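Local structure of phiAB6 tailspike (Unidentified phage, 5JS4) at residues A[201-206]-A[217-222]; A[654-659]-A[694-699]; A[481-486]-A[513-518]; A[564-569]-A[582-587]. The protein probably binds and fragments the exopolysaccharide of Acinetobacter baumannii, as the trimeric beta-helical tailspike of a bacteriophage. All coordinates share one frame; numbering follows the deposited sequence.

Contact 1: A[201-206]-A[217-222]; sequences RSTVVN and GWVKVS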
loop_
_atom_site.group_PDB
_atom_site.type_symbol
_atom_site.label_atom_id
_atom_site.label_comp_id
_atom_site.label_asym_id
_atom_site.label_seq_id
_atom_site.Cartn_x
_atom_site.Cartn_y
_atom_site.Cartn_z
ATOM N N ARG A 201 0.078 -32.754 -59.747
ATOM C CA ARG A 201 -1.166 -33.451 -60.018
ATOM C C ARG A 201 -2.042 -32.531 -60.856
ATOM O O ARG A 201 -2.212 -31.364 -60.513
ATOM C CB ARG A 201 -1.840 -33.766 -58.685
ATOM C CG ARG A 201 -3.295 -34.191 -58.738
ATOM C CD ARG A 201 -3.792 -34.367 -57.315
ATOM N NE ARG A 201 -5.213 -34.666 -57.236
ATOM C CZ ARG A 201 -5.843 -35.041 -56.123
ATOM N NH1 ARG A 201 -5.179 -35.167 -54.977
ATOM N NH2 ARG A 201 -7.147 -35.291 -56.154
ATOM N N SER A 202 -2.593 -33.048 -61.949
ATOM C CA SER A 202 -3.495 -32.257 -62.780
ATOM C C SER A 202 -4.846 -32.093 -62.095
ATOM O O SER A 202 -5.428 -33.066 -61.615
ATOM C CB SER A 202 -3.699 -32.903 -64.144
ATOM O OG SER A 202 -4.578 -32.110 -64.928
ATOM N N THR A 203 -5.336 -30.858 -62.063
ATOM C CA THR A 203 -6.633 -30.550 -61.464
ATOM C C THR A 203 -7.707 -30.315 -62.527
ATOM O O THR A 203 -8.854 -30.004 -62.192
ATOM C CB THR A 203 -6.537 -29.312 -60.552
ATOM O OG1 THR A 203 -6.113 -28.173 -61.314
ATOM C CG2 THR A 203 -5.547 -29.557 -59.418
ATOM N N VAL A 204 -7.338 -30.474 -63.799
ATOM C CA VAL A 204 -8.263 -30.262 -64.914
ATOM C C VAL A 204 -8.178 -31.388 -65.941
ATOM O O VAL A 204 -7.154 -32.064 -66.060
ATOM C CB VAL A 204 -8.007 -28.910 -65.619
ATOM C CG1 VAL A 204 -8.245 -27.756 -64.656
ATOM C CG2 VAL A 204 -6.599 -28.841 -66.196
ATOM N N VAL A 205 -9.266 -31.575 -66.683
ATOM C CA VAL A 205 -9.301 -32.526 -67.793
ATOM C C VAL A 205 -8.517 -31.960 -68.974
ATOM O O VAL A 205 -8.308 -30.752 -69.058
ATOM C CB VAL A 205 -10.748 -32.845 -68.248
ATOM C CG1 VAL A 205 -11.572 -33.378 -67.084
ATOM C CG2 VAL A 205 -11.421 -31.624 -68.870
ATOM N N ASN A 206 -8.088 -32.838 -69.878
ATOM C CA ASN A 206 -7.416 -32.429 -71.116
ATOM C C ASN A 206 -6.246 -31.476 -70.886
ATOM O O ASN A 206 -6.087 -30.495 -71.612
ATOM C CB ASN A 206 -8.416 -31.772 -72.083
ATOM C CG ASN A 206 -9.560 -32.688 -72.467
ATOM O OD1 ASN A 206 -10.722 -32.272 -72.473
ATOM N ND2 ASN A 206 -9.244 -33.932 -72.804
ATOM N N GLY A 217 -3.779 -25.339 -63.739
ATOM C CA GLY A 217 -4.286 -26.691 -63.946
ATOM C C GLY A 217 -3.488 -27.775 -63.238
ATOM O O GLY A 217 -3.775 -28.956 -63.418
ATOM N N TRP A 218 -2.498 -27.375 -62.437
ATOM C CA TRP A 218 -1.661 -28.307 -61.675
ATOM C C TRP A 218 -1.538 -27.867 -60.220
ATOM O O TRP A 218 -1.664 -26.686 -59.909
ATOM C CB TRP A 218 -0.251 -28.370 -62.259
ATOM C CG TRP A 218 -0.155 -28.827 -63.679
ATOM C CD1 TRP A 218 -0.121 -28.038 -64.793
ATOM C CD2 TRP A 218 -0.042 -30.177 -64.142
ATOM N NE1 TRP A 218 -0.002 -28.813 -65.919
ATOM C CE2 TRP A 218 0.049 -30.130 -65.549
ATOM C CE3 TRP A 218 -0.010 -31.424 -63.505
ATOM C CZ2 TRP A 218 0.162 -31.282 -66.331
ATOM C CZ3 TRP A 218 0.104 -32.567 -64.280
ATOM C CH2 TRP A 218 0.190 -32.487 -65.681
ATOM N N VAL A 219 -1.270 -28.825 -59.335
ATOM C CA VAL A 219 -0.900 -28.525 -57.949
ATOM C C VAL A 219 0.284 -29.392 -57.532
ATOM O O VAL A 219 0.416 -30.529 -57.988
ATOM C CB VAL A 219 -2.067 -28.744 -56.957
ATOM C CG1 VAL A 219 -3.184 -27.742 -57.206
ATOM C CG2 VAL A 219 -2.599 -30.170 -57.024
ATOM N N LYS A 220 1.145 -28.847 -56.674
ATOM C CA LYS A 220 2.261 -29.605 -56.106
ATOM C C LYS A 220 1.749 -30.463 -54.956
ATOM O O LYS A 220 1.182 -29.941 -53.996
ATOM C CB LYS A 220 3.357 -28.666 -55.604
ATOM C CG LYS A 220 4.089 -27.919 -56.710
ATOM C CD LYS A 220 5.263 -27.106 -56.173
ATOM C CE LYS A 220 6.560 -27.907 -56.125
ATOM N NZ LYS A 220 6.578 -28.977 -55.086
ATOM N N VAL A 221 1.959 -31.773 -55.048
ATOM C CA VAL A 221 1.388 -32.701 -54.065
ATOM C C VAL A 221 2.108 -32.668 -52.712
ATOM O O VAL A 221 1.538 -33.076 -51.703
ATOM C CB VAL A 221 1.330 -34.155 -54.591
ATOM C CG1 VAL A 221 0.534 -34.217 -55.890
ATOM C CG2 VAL A 221 2.726 -34.744 -54.769
ATOM N N SER A 222 3.347 -32.180 -52.689
ATOM C CA SER A 222 4.104 -32.069 -51.439
ATOM C C SER A 222 3.847 -30.745 -50.704
ATOM O O SER A 222 4.490 -30.460 -49.696
ATOM C CB SER A 222 5.601 -32.240 -51.704
ATOM O OG SER A 222 6.129 -31.134 -52.417
HETATM O O HOH W 1 -4.632 -26.163 -60.114
#
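Ser-202 and Trp-218 face each other as a non-hydrogen-bonded pair in a small antiparallel sheet near the N-terminal end of the modelled chain. Strand 199-202 is the middle strand, between 191-193 and 218-220. The adjacent pair is hydrogen-bonded: Arg-201 N gives to Val-219 O at 2.9 Å, and Val-219 N gives back to Arg-201 O at 3.0 Å. Thr-203 N adds a bond to Gly-217 O at 2.8 Å. It is nearly straight at the hydrogen (170°), yet the donor stands 44° out of the carbonyl plane.

The tight side carries the indole. Ser-202 CB sits over one face of the Trp-218 six-membered ring, 4.2 Å from the centroid, as a CH-pi contact shifted toward the rim. Ser-202 OG points opposite the backbone N (chi1 -180°) and donates to Val-204 O at 2.8 Å; Asn-207 ND2 is its other partner. The indole NE1 is bound to Ser-209 O, and Pro-211 and Ile-192 also pack against Trp-218.

The face of Arg-201 and Val-219 is the more solvent-open one. The Thr-203 and Val-219 side chains cross at about a right angle, with Thr-203 CG2 3.7 Å from Val-219 CG1. Arg-201 touches with its base: CB lies 3.7 Å from Val-221 CG1. The rest of its extended chain leads off to a salt bridge with Asp-198 of the third subunit. At the far end, exposed Val-204 merely rests its methyls on Gly-217. A water bridges the strands beside Thr-203: it lies 2.8 Å from Thr-203 OG1 and donates weakly to Trp-218 O.

Contact 2: A[654-659]-A[694-699]; sequences IVVGSP and FKVFWR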
loop_
_atom_site.group_PDB
_atom_site.type_symbol
_atom_site.label_atom_id
_atom_site.label_comp_id
_atom_site.label_asym_id
_atom_site.label_seq_id
_atom_site.Cartn_x
_atom_site.Cartn_y
_atom_site.Cartn_z
ATOM N N ILE A 654 -11.007 34.822 43.107
ATOM C CA ILE A 654 -10.175 36.026 43.156
ATOM C C ILE A 654 -9.110 35.916 44.231
ATOM O O ILE A 654 -9.404 35.663 45.398
ATOM C CB ILE A 654 -11.001 37.307 43.415
ATOM C CG1 ILE A 654 -12.034 37.491 42.306
ATOM C CG2 ILE A 654 -10.077 38.524 43.505
ATOM C CD1 ILE A 654 -13.028 38.609 42.558
ATOM N N VAL A 655 -7.867 36.132 43.818
ATOM C CA VAL A 655 -6.734 36.169 44.719
ATOM C C VAL A 655 -5.986 37.468 44.454
ATOM O O VAL A 655 -5.673 37.784 43.310
ATOM C CB VAL A 655 -5.803 34.966 44.475
ATOM C CG1 VAL A 655 -4.541 35.080 45.321
ATOM C CG2 VAL A 655 -6.538 33.663 44.769
ATOM N N VAL A 656 -5.722 38.229 45.503
ATOM C CA VAL A 656 -4.881 39.414 45.383
ATOM C C VAL A 656 -3.490 39.068 45.892
ATOM O O VAL A 656 -3.326 38.375 46.903
ATOM C CB VAL A 656 -5.493 40.622 46.120
ATOM C CG1 VAL A 656 -4.524 41.796 46.182
ATOM C CG2 VAL A 656 -6.770 41.057 45.419
ATOM N N GLY A 657 -2.491 39.544 45.164
ATOM C CA GLY A 657 -1.101 39.253 45.453
ATOM C C GLY A 657 -0.466 40.233 46.415
ATOM O O GLY A 657 -1.136 40.906 47.193
ATOM N N SER A 658 0.853 40.314 46.326
ATOM C CA SER A 658 1.690 40.938 47.335
ATOM C C SER A 658 2.020 42.383 46.971
ATOM O O SER A 658 2.389 42.641 45.838
ATOM C CB SER A 658 2.989 40.145 47.384
ATOM O OG SER A 658 2.703 38.767 47.495
ATOM N N PRO A 659 1.895 43.325 47.927
ATOM C CA PRO A 659 2.183 44.714 47.568
ATOM C C PRO A 659 3.656 45.098 47.724
ATOM O O PRO A 659 4.301 44.734 48.709
ATOM C CB PRO A 659 1.340 45.503 48.566
ATOM C CG PRO A 659 1.346 44.647 49.785
ATOM C CD PRO A 659 1.339 43.229 49.290
ATOM N N PHE A 694 -13.610 44.026 39.416
ATOM C CA PHE A 694 -13.623 44.210 40.858
ATOM C C PHE A 694 -12.648 45.298 41.281
ATOM O O PHE A 694 -11.695 45.614 40.555
ATOM C CB PHE A 694 -13.342 42.887 41.598
ATOM C CG PHE A 694 -12.027 42.233 41.242
ATOM C CD1 PHE A 694 -11.926 41.397 40.138
ATOM C CD2 PHE A 694 -10.903 42.413 42.040
ATOM C CE1 PHE A 694 -10.727 40.777 39.821
ATOM C CE2 PHE A 694 -9.700 41.793 41.725
ATOM C CZ PHE A 694 -9.613 40.979 40.615
ATOM N N LYS A 695 -12.928 45.884 42.442
ATOM C CA LYS A 695 -12.055 46.861 43.069
ATOM C C LYS A 695 -11.222 46.188 44.141
ATOM O O LYS A 695 -11.691 45.268 44.811
ATOM C CB LYS A 695 -12.861 47.992 43.706
ATOM C CG LYS A 695 -13.663 48.823 42.716
ATOM C CD LYS A 695 -14.243 50.058 43.389
ATOM C CE LYS A 695 -15.098 50.878 42.435
ATOM N NZ LYS A 695 -15.652 52.090 43.102
ATOM N N VAL A 696 -9.986 46.661 44.288
ATOM C CA VAL A 696 -9.097 46.259 45.368
ATOM C C VAL A 696 -8.843 47.482 46.235
ATOM O O VAL A 696 -8.481 48.544 45.720
ATOM C CB VAL A 696 -7.756 45.730 44.831
ATOM C CG1 VAL A 696 -6.864 45.267 45.978
ATOM C CG2 VAL A 696 -7.986 44.601 43.841
ATOM N N PHE A 697 -9.048 47.326 47.539
ATOM C CA PHE A 697 -8.829 48.373 48.532
ATOM C C PHE A 697 -7.631 47.965 49.372
ATOM O O PHE A 697 -7.592 46.845 49.874
ATOM C CB PHE A 697 -10.040 48.510 49.462
ATOM C CG PHE A 697 -11.299 48.991 48.785
ATOM C CD1 PHE A 697 -12.002 48.164 47.916
ATOM C CD2 PHE A 697 -11.798 50.261 49.046
ATOM C CE1 PHE A 697 -13.167 48.606 47.305
ATOM C CE2 PHE A 697 -12.966 50.702 48.444
ATOM C CZ PHE A 697 -13.643 49.874 47.570
ATOM N N TRP A 698 -6.666 48.868 49.525
ATOM C CA TRP A 698 -5.460 48.611 50.310
ATOM C C TRP A 698 -5.380 49.533 51.516
ATOM O O TRP A 698 -5.555 50.744 51.384
ATOM C CB TRP A 698 -4.216 48.850 49.463
ATOM C CG TRP A 698 -3.946 47.835 48.406
ATOM C CD1 TRP A 698 -4.143 47.970 47.063
ATOM C CD2 TRP A 698 -3.391 46.532 48.599
ATOM N NE1 TRP A 698 -3.747 46.832 46.407
ATOM C CE2 TRP A 698 -3.287 45.928 47.330
ATOM C CE3 TRP A 698 -2.970 45.812 49.725
ATOM C CZ2 TRP A 698 -2.775 44.644 47.151
ATOM C CZ3 TRP A 698 -2.466 44.533 49.547
ATOM C CH2 TRP A 698 -2.373 43.962 48.275
ATOM N N ARG A 699 -5.072 48.968 52.681
ATOM C CA ARG A 699 -4.963 49.744 53.913
ATOM C C ARG A 699 -3.724 49.369 54.725
ATOM O O ARG A 699 -3.265 48.224 54.684
ATOM C CB ARG A 699 -6.221 49.572 54.766
ATOM C CG ARG A 699 -7.479 50.100 54.094
ATOM C CD ARG A 699 -8.719 49.890 54.943
ATOM N NE ARG A 699 -9.928 50.303 54.226
ATOM C CZ ARG A 699 -10.580 49.558 53.334
ATOM N NH1 ARG A 699 -10.168 48.333 53.025
ATOM N NH2 ARG A 699 -11.670 50.044 52.743
#
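The Trp-698 indole has Pro-659 CB over one face, 4.2 Å from the centroid of the six-membered ring. Val-696 CG1, from the same strand as the indole, lies on the opposite face. Gly-657 O meets the ring edge in plane, 3.5 Å from Trp-698 CH2. The second flat group, Phe-694, takes Ile-654 over one face. Ile-654 CD1 is 4.1 Å from the ring centroid and 19° off the normal, while Ile-654 CG2 reaches Phe-694 CE2 at 3.7 Å.

Between the rings, Val-656 CG1 approaches Trp-698 CZ2 at 3.5 Å, and Val-656 CG2 meets Val-696 CG2 tip to tip at 4.1 Å. Phe-711 and Phe-715 add edge-to-face contacts to Trp-698 and Phe-694. The strands belong to different sheets. The axes of 654-656 and 694-699 come within 10.0 Å, at 32° to each other, consistent with two layers of a beta sandwich. Ile-654 N is hydrogen-bonded to Thr-712 OG1 of the third subunit, and the Ser-658 backbone bonds to the second.

No hydrogen bond crosses between the two segments, and all touching residues are buried. Between them the hold is mainly apolar and CH-pi, so it rests on shape fit rather than on directed bonds.

Contact 3: A[481-486]-A[513-518]; sequences TGANSC and PTNNYG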
loop_
_atom_site.group_PDB
_atom_site.type_symbol
_atom_site.label_atom_id
_atom_site.label_comp_id
_atom_site.label_asym_id
_atom_site.label_seq_id
_atom_site.Cartn_x
_atom_site.Cartn_y
_atom_site.Cartn_z
ATOM N N THR A 481 14.879 16.788 -9.526
ATOM C CA THR A 481 15.778 17.920 -9.768
ATOM C C THR A 481 15.110 19.296 -9.688
ATOM O O THR A 481 15.778 20.290 -9.395
ATOM C CB THR A 481 16.487 17.793 -11.133
ATOM O OG1 THR A 481 15.529 17.901 -12.190
ATOM C CG2 THR A 481 17.227 16.465 -11.241
ATOM N N GLY A 482 13.810 19.365 -9.959
ATOM C CA GLY A 482 13.092 20.641 -9.963
ATOM C C GLY A 482 12.846 21.193 -8.567
ATOM O O GLY A 482 12.566 20.440 -7.633
ATOM N N ALA A 483 12.944 22.514 -8.426
ATOM C CA ALA A 483 12.699 23.176 -7.143
ATOM C C ALA A 483 11.230 23.035 -6.752
ATOM O O ALA A 483 10.344 23.357 -7.543
ATOM C CB ALA A 483 13.089 24.644 -7.220
ATOM N N ASN A 484 10.983 22.545 -5.534
ATOM C CA ASN A 484 9.623 22.256 -5.051
ATOM C C ASN A 484 8.809 21.400 -6.030
ATOM O O ASN A 484 7.580 21.516 -6.106
ATOM C CB ASN A 484 8.871 23.555 -4.718
ATOM C CG ASN A 484 9.265 24.136 -3.370
ATOM O OD1 ASN A 484 9.826 23.448 -2.516
ATOM N ND2 ASN A 484 8.955 25.411 -3.168
ATOM N N SER A 485 9.498 20.527 -6.763
ATOM C CA SER A 485 8.866 19.727 -7.808
ATOM C C SER A 485 8.655 18.278 -7.391
ATOM O O SER A 485 8.262 17.452 -8.210
ATOM C CB SER A 485 9.694 19.781 -9.089
ATOM O OG SER A 485 9.811 21.113 -9.553
ATOM N N CYS A 486 8.925 17.974 -6.124
ATOM C CA CYS A 486 8.559 16.689 -5.543
ATOM C C CYS A 486 7.487 16.955 -4.498
ATOM O O CYS A 486 7.774 17.502 -3.431
ATOM C CB CYS A 486 9.767 16.002 -4.914
ATOM S SG CYS A 486 9.388 14.366 -4.245
ATOM N N PRO A 513 13.074 24.512 5.042
ATOM C CA PRO A 513 12.085 25.567 4.795
ATOM C C PRO A 513 11.450 25.491 3.403
ATOM O O PRO A 513 10.350 26.005 3.200
ATOM C CB PRO A 513 12.890 26.866 4.948
ATOM C CG PRO A 513 14.320 26.473 4.889
ATOM C CD PRO A 513 14.413 25.050 5.335
ATOM N N THR A 514 12.148 24.862 2.462
ATOM C CA THR A 514 11.649 24.693 1.103
ATOM C C THR A 514 12.388 23.520 0.454
ATOM O O THR A 514 13.398 23.055 0.982
ATOM C CB THR A 514 11.820 25.996 0.285
ATOM O OG1 THR A 514 11.013 25.946 -0.897
ATOM C CG2 THR A 514 13.282 26.237 -0.087
ATOM N N ASN A 515 11.877 23.044 -0.679
ATOM C CA ASN A 515 12.471 21.916 -1.409
ATOM C C ASN A 515 12.478 20.592 -0.641
ATOM O O ASN A 515 13.355 19.756 -0.849
ATOM C CB ASN A 515 13.898 22.247 -1.892
ATOM C CG ASN A 515 13.915 23.206 -3.064
ATOM O OD1 ASN A 515 13.012 23.197 -3.899
ATOM N ND2 ASN A 515 14.958 24.030 -3.144
ATOM N N ASN A 516 11.503 20.386 0.239
ATOM C CA ASN A 516 11.287 19.051 0.791
ATOM C C ASN A 516 10.748 18.148 -0.301
ATOM O O ASN A 516 10.096 18.615 -1.237
ATOM C CB ASN A 516 10.280 19.071 1.935
ATOM C CG ASN A 516 10.745 19.900 3.108
ATOM O OD1 ASN A 516 11.775 19.609 3.720
ATOM N ND2 ASN A 516 9.986 20.935 3.439
ATOM N N TYR A 517 11.027 16.857 -0.184
ATOM C CA TYR A 517 10.344 15.866 -1.005
ATOM C C TYR A 517 8.971 15.678 -0.371
ATOM O O TYR A 517 8.814 14.958 0.616
ATOM C CB TYR A 517 11.129 14.556 -1.068
ATOM C CG TYR A 517 12.284 14.556 -2.057
ATOM C CD1 TYR A 517 13.057 15.698 -2.273
ATOM C CD2 TYR A 517 12.618 13.401 -2.757
ATOM C CE1 TYR A 517 14.113 15.689 -3.168
ATOM C CE2 TYR A 517 13.675 13.386 -3.650
ATOM C CZ TYR A 517 14.417 14.532 -3.852
ATOM O OH TYR A 517 15.473 14.524 -4.734
ATOM N N GLY A 518 7.987 16.370 -0.930
ATOM C CA GLY A 518 6.665 16.464 -0.333
ATOM C C GLY A 518 5.865 15.185 -0.430
ATOM O O GLY A 518 5.799 14.551 -1.489
HETATM O O HOH W 2 10.439 19.351 -3.928
#
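Asn-484 and Asn-515 trade their side-chain oxygens. Asn-484 N donates to Asn-515 OD1 at 2.7 Å, nearly along the C=O axis. In return, Asn-515 N donates to Asn-484 OD1 at 2.8 Å. Each CG lies beside its own backbone N (chi1 -79° and -74°), which lets each amide oxygen reach across. The amide planes are 63° apart, and the two OD1 atoms, 3.5 Å from each other, are both acceptors and do not bond. Thr-514 OG1 may add a weak bond to Asn-484 OD1.

Deeper in, Cys-486 O accepts from Gly-518 N at 2.8 Å, with the donor well above the carbonyl plane. Cys-486 N donates to a water at 3.0 Å, and the same water donates to Asn-516 O at 2.8 Å. Asn-516 OD1 accepts from Leu-512 N. Asn-516 ND2 donates to Asn-531 O and weakly to Ala-532 O; Asn-531 and Ala-532 line a pocket that holds malonic acid, probably from the crystallisation liquor. Cys-486 SG sits obliquely at the Tyr-517 ring, 4.2 Å from its centroid, a sulfur-aromatic contact. The Tyr-517 hydroxyl is bonded to Val-480 N.

Gly-482 to Ser-485 form a type II beta turn, closed by Ser-485 N to Gly-482 O. The two loops lead into strands 486-487 and 519-523, consistent with packing between successive coils of the parallel beta-helix.

Contact 4: A[564-569]-A[582-587]; sequences PLVKRR and ASDTYT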
loop_
_atom_site.group_PDB
_atom_site.type_symbol
_atom_site.label_atom_id
_atom_site.label_comp_id
_atom_site.label_asym_id
_atom_site.label_seq_id
_atom_site.Cartn_x
_atom_site.Cartn_y
_atom_site.Cartn_z
ATOM N N PRO A 564 -14.532 25.987 21.051
ATOM C CA PRO A 564 -13.297 25.453 21.619
ATOM C C PRO A 564 -13.232 23.937 21.470
ATOM O O PRO A 564 -14.216 23.305 21.074
ATOM C CB PRO A 564 -13.393 25.844 23.096
ATOM C CG PRO A 564 -14.850 25.949 23.364
ATOM C CD PRO A 564 -15.460 26.464 22.092
ATOM N N LEU A 565 -12.067 23.372 21.759
ATOM C CA LEU A 565 -11.907 21.928 21.860
ATOM C C LEU A 565 -11.965 21.521 23.315
ATOM O O LEU A 565 -11.722 22.329 24.204
ATOM C CB LEU A 565 -10.547 21.483 21.313
ATOM C CG LEU A 565 -10.156 21.844 19.893
ATOM C CD1 LEU A 565 -8.811 21.221 19.563
ATOM C CD2 LEU A 565 -11.216 21.382 18.907
ATOM N N VAL A 566 -12.265 20.251 23.547
ATOM C CA VAL A 566 -12.098 19.649 24.857
ATOM C C VAL A 566 -11.146 18.478 24.695
ATOM O O VAL A 566 -11.342 17.631 23.823
ATOM C CB VAL A 566 -13.436 19.166 25.439
ATOM C CG1 VAL A 566 -13.214 18.358 26.710
ATOM C CG2 VAL A 566 -14.341 20.354 25.714
ATOM N N LYS A 567 -10.106 18.444 25.518
ATOM C CA LYS A 567 -9.212 17.306 25.553
ATOM C C LYS A 567 -9.579 16.439 26.743
ATOM O O LYS A 567 -9.844 16.948 27.835
ATOM C CB LYS A 567 -7.762 17.765 25.614
ATOM C CG LYS A 567 -7.328 18.470 24.340
ATOM C CD LYS A 567 -5.826 18.669 24.269
ATOM C CE LYS A 567 -5.091 17.368 23.992
ATOM N NZ LYS A 567 -3.629 17.599 23.831
ATOM N N ARG A 568 -9.627 15.133 26.512
ATOM C CA ARG A 568 -9.903 14.174 27.569
ATOM C C ARG A 568 -8.656 13.336 27.787
ATOM O O ARG A 568 -7.983 12.944 26.836
ATOM C CB ARG A 568 -11.090 13.286 27.216
ATOM C CG ARG A 568 -12.362 14.058 26.895
ATOM C CD ARG A 568 -13.590 13.178 27.053
ATOM N NE ARG A 568 -13.510 11.985 26.219
ATOM C CZ ARG A 568 -14.277 10.904 26.363
ATOM N NH1 ARG A 568 -15.203 10.846 27.315
ATOM N NH2 ARG A 568 -14.118 9.869 25.548
ATOM N N ARG A 569 -8.348 13.073 29.049
ATOM C CA ARG A 569 -7.120 12.378 29.401
ATOM C C ARG A 569 -7.378 11.437 30.560
ATOM O O ARG A 569 -8.017 11.822 31.537
ATOM C CB ARG A 569 -6.041 13.391 29.770
ATOM C CG ARG A 569 -4.715 12.783 30.185
ATOM C CD ARG A 569 -3.603 13.814 30.092
ATOM N NE ARG A 569 -2.481 13.485 30.964
ATOM C CZ ARG A 569 -1.383 14.223 31.086
ATOM N NH1 ARG A 569 -1.232 15.331 30.369
ATOM N NH2 ARG A 569 -0.425 13.840 31.918
ATOM N N ALA A 582 -10.705 12.465 32.178
ATOM C CA ALA A 582 -11.089 13.797 32.636
ATOM C C ALA A 582 -11.028 14.778 31.477
ATOM O O ALA A 582 -10.203 14.628 30.579
ATOM C CB ALA A 582 -10.165 14.252 33.749
ATOM N N SER A 583 -11.883 15.795 31.526
ATOM C CA SER A 583 -11.999 16.785 30.455
ATOM C C SER A 583 -11.388 18.115 30.865
ATOM O O SER A 583 -11.588 18.572 31.989
ATOM C CB SER A 583 -13.469 17.000 30.092
ATOM O OG SER A 583 -14.011 15.841 29.491
ATOM N N ASP A 584 -10.660 18.743 29.945
ATOM C CA ASP A 584 -10.127 20.074 30.196
ATOM C C ASP A 584 -11.052 21.157 29.630
ATOM O O ASP A 584 -12.103 20.866 29.038
ATOM C CB ASP A 584 -8.662 20.191 29.717
ATOM C CG ASP A 584 -8.512 20.533 28.239
ATOM O OD1 ASP A 584 -9.477 20.423 27.454
ATOM O OD2 ASP A 584 -7.382 20.932 27.860
ATOM N N THR A 585 -10.659 22.404 29.866
ATOM C CA THR A 585 -11.352 23.579 29.359
ATOM C C THR A 585 -10.295 24.562 28.867
ATOM O O THR A 585 -9.329 24.850 29.572
ATOM C CB THR A 585 -12.185 24.260 30.460
ATOM O OG1 THR A 585 -13.120 23.322 31.010
ATOM C CG2 THR A 585 -12.949 25.465 29.912
ATOM N N TYR A 586 -10.473 25.065 27.653
ATOM C CA TYR A 586 -9.605 26.107 27.127
ATOM C C TYR A 586 -10.450 26.955 26.185
ATOM O O TYR A 586 -10.573 26.670 24.995
ATOM C CB TYR A 586 -8.396 25.495 26.415
ATOM C CG TYR A 586 -7.259 26.447 26.041
ATOM C CD1 TYR A 586 -7.367 27.842 26.158
ATOM C CD2 TYR A 586 -6.075 25.932 25.534
ATOM C CE1 TYR A 586 -6.315 28.673 25.794
ATOM C CE2 TYR A 586 -5.028 26.757 25.162
ATOM C CZ TYR A 586 -5.149 28.122 25.292
ATOM O OH TYR A 586 -4.091 28.924 24.918
ATOM N N THR A 587 -11.059 27.980 26.764
ATOM C CA THR A 587 -11.846 28.948 26.018
ATOM C C THR A 587 -11.106 30.274 26.044
ATOM O O THR A 587 -10.018 30.387 26.608
ATOM C CB THR A 587 -13.236 29.140 26.645
ATOM O OG1 THR A 587 -13.109 29.851 27.882
ATOM C CG2 THR A 587 -13.931 27.802 26.878
HETATM O O HOH W 3 -9.942 24.856 22.988
HETATM O O HOH W 4 -12.658 24.096 26.137
#
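Asp-584 folds its carboxylate over the backbone of Lys-567. Asp-584 OD1 accepts from Lys-567 N at 2.8 Å; the bond is nearly straight (169°) but comes from above the carboxylate plane. A chi1 of 85° sets CG between the backbone N and the carbonyl carbon, which swings the carboxylate across to the other strand. Asp-584 N returns a bond to Lys-567 O at 2.9 Å. A side chain thus takes the acceptor place that a strand carbonyl would fill, and Asp-584 O packs instead against Val-566 CG1 at 3.6 Å. Asp-584 OD2 makes salt bridges to Arg-591 and to Arg-569 of the second subunit.

Regular pairing takes over with Arg-568 and Ser-583, a non-hydrogen-bonded pair, and Arg-569 and Ala-582, a hydrogen-bonded one. Ser-583 OG lies against CG and CD of Arg-568. The strands part at Leu-565 and Tyr-586, where two waters bridge them. One links Tyr-586 N to Leu-565 O; the other accepts from Leu-565 N. Beyond them Pro-564 CB rests on Tyr-586 O.

Residues 566-569 also pair in parallel with a strand of the third subunit. The arrangement is an antiparallel beta hairpin, 566-573 with 579-586, whose sheet runs on across the trimer interface.

From the N terminus, the four contacts come in series: each closes before the next opens, and none nest or cross. Contact 1 closes a short loop in the N-terminal sheet. Contact 3 ties two loops of the beta-helix. Contact 4 closes the hairpin that follows the beta-helix. Contact 2 spans 34 residues near the C terminus and joins two sheets. Contacts 4 and 2 reach the same sheet, contact 4 through 566-573 and 579-586 and contact 2 through 654-661 at the other end of the strand order within the chain. Contacts 1 and 2 lie on opposite sides of the chain's centre, with their centres about 131 Å apart. Contacts 1, 2 and 4 touch neighbouring subunits; contact 3 does not.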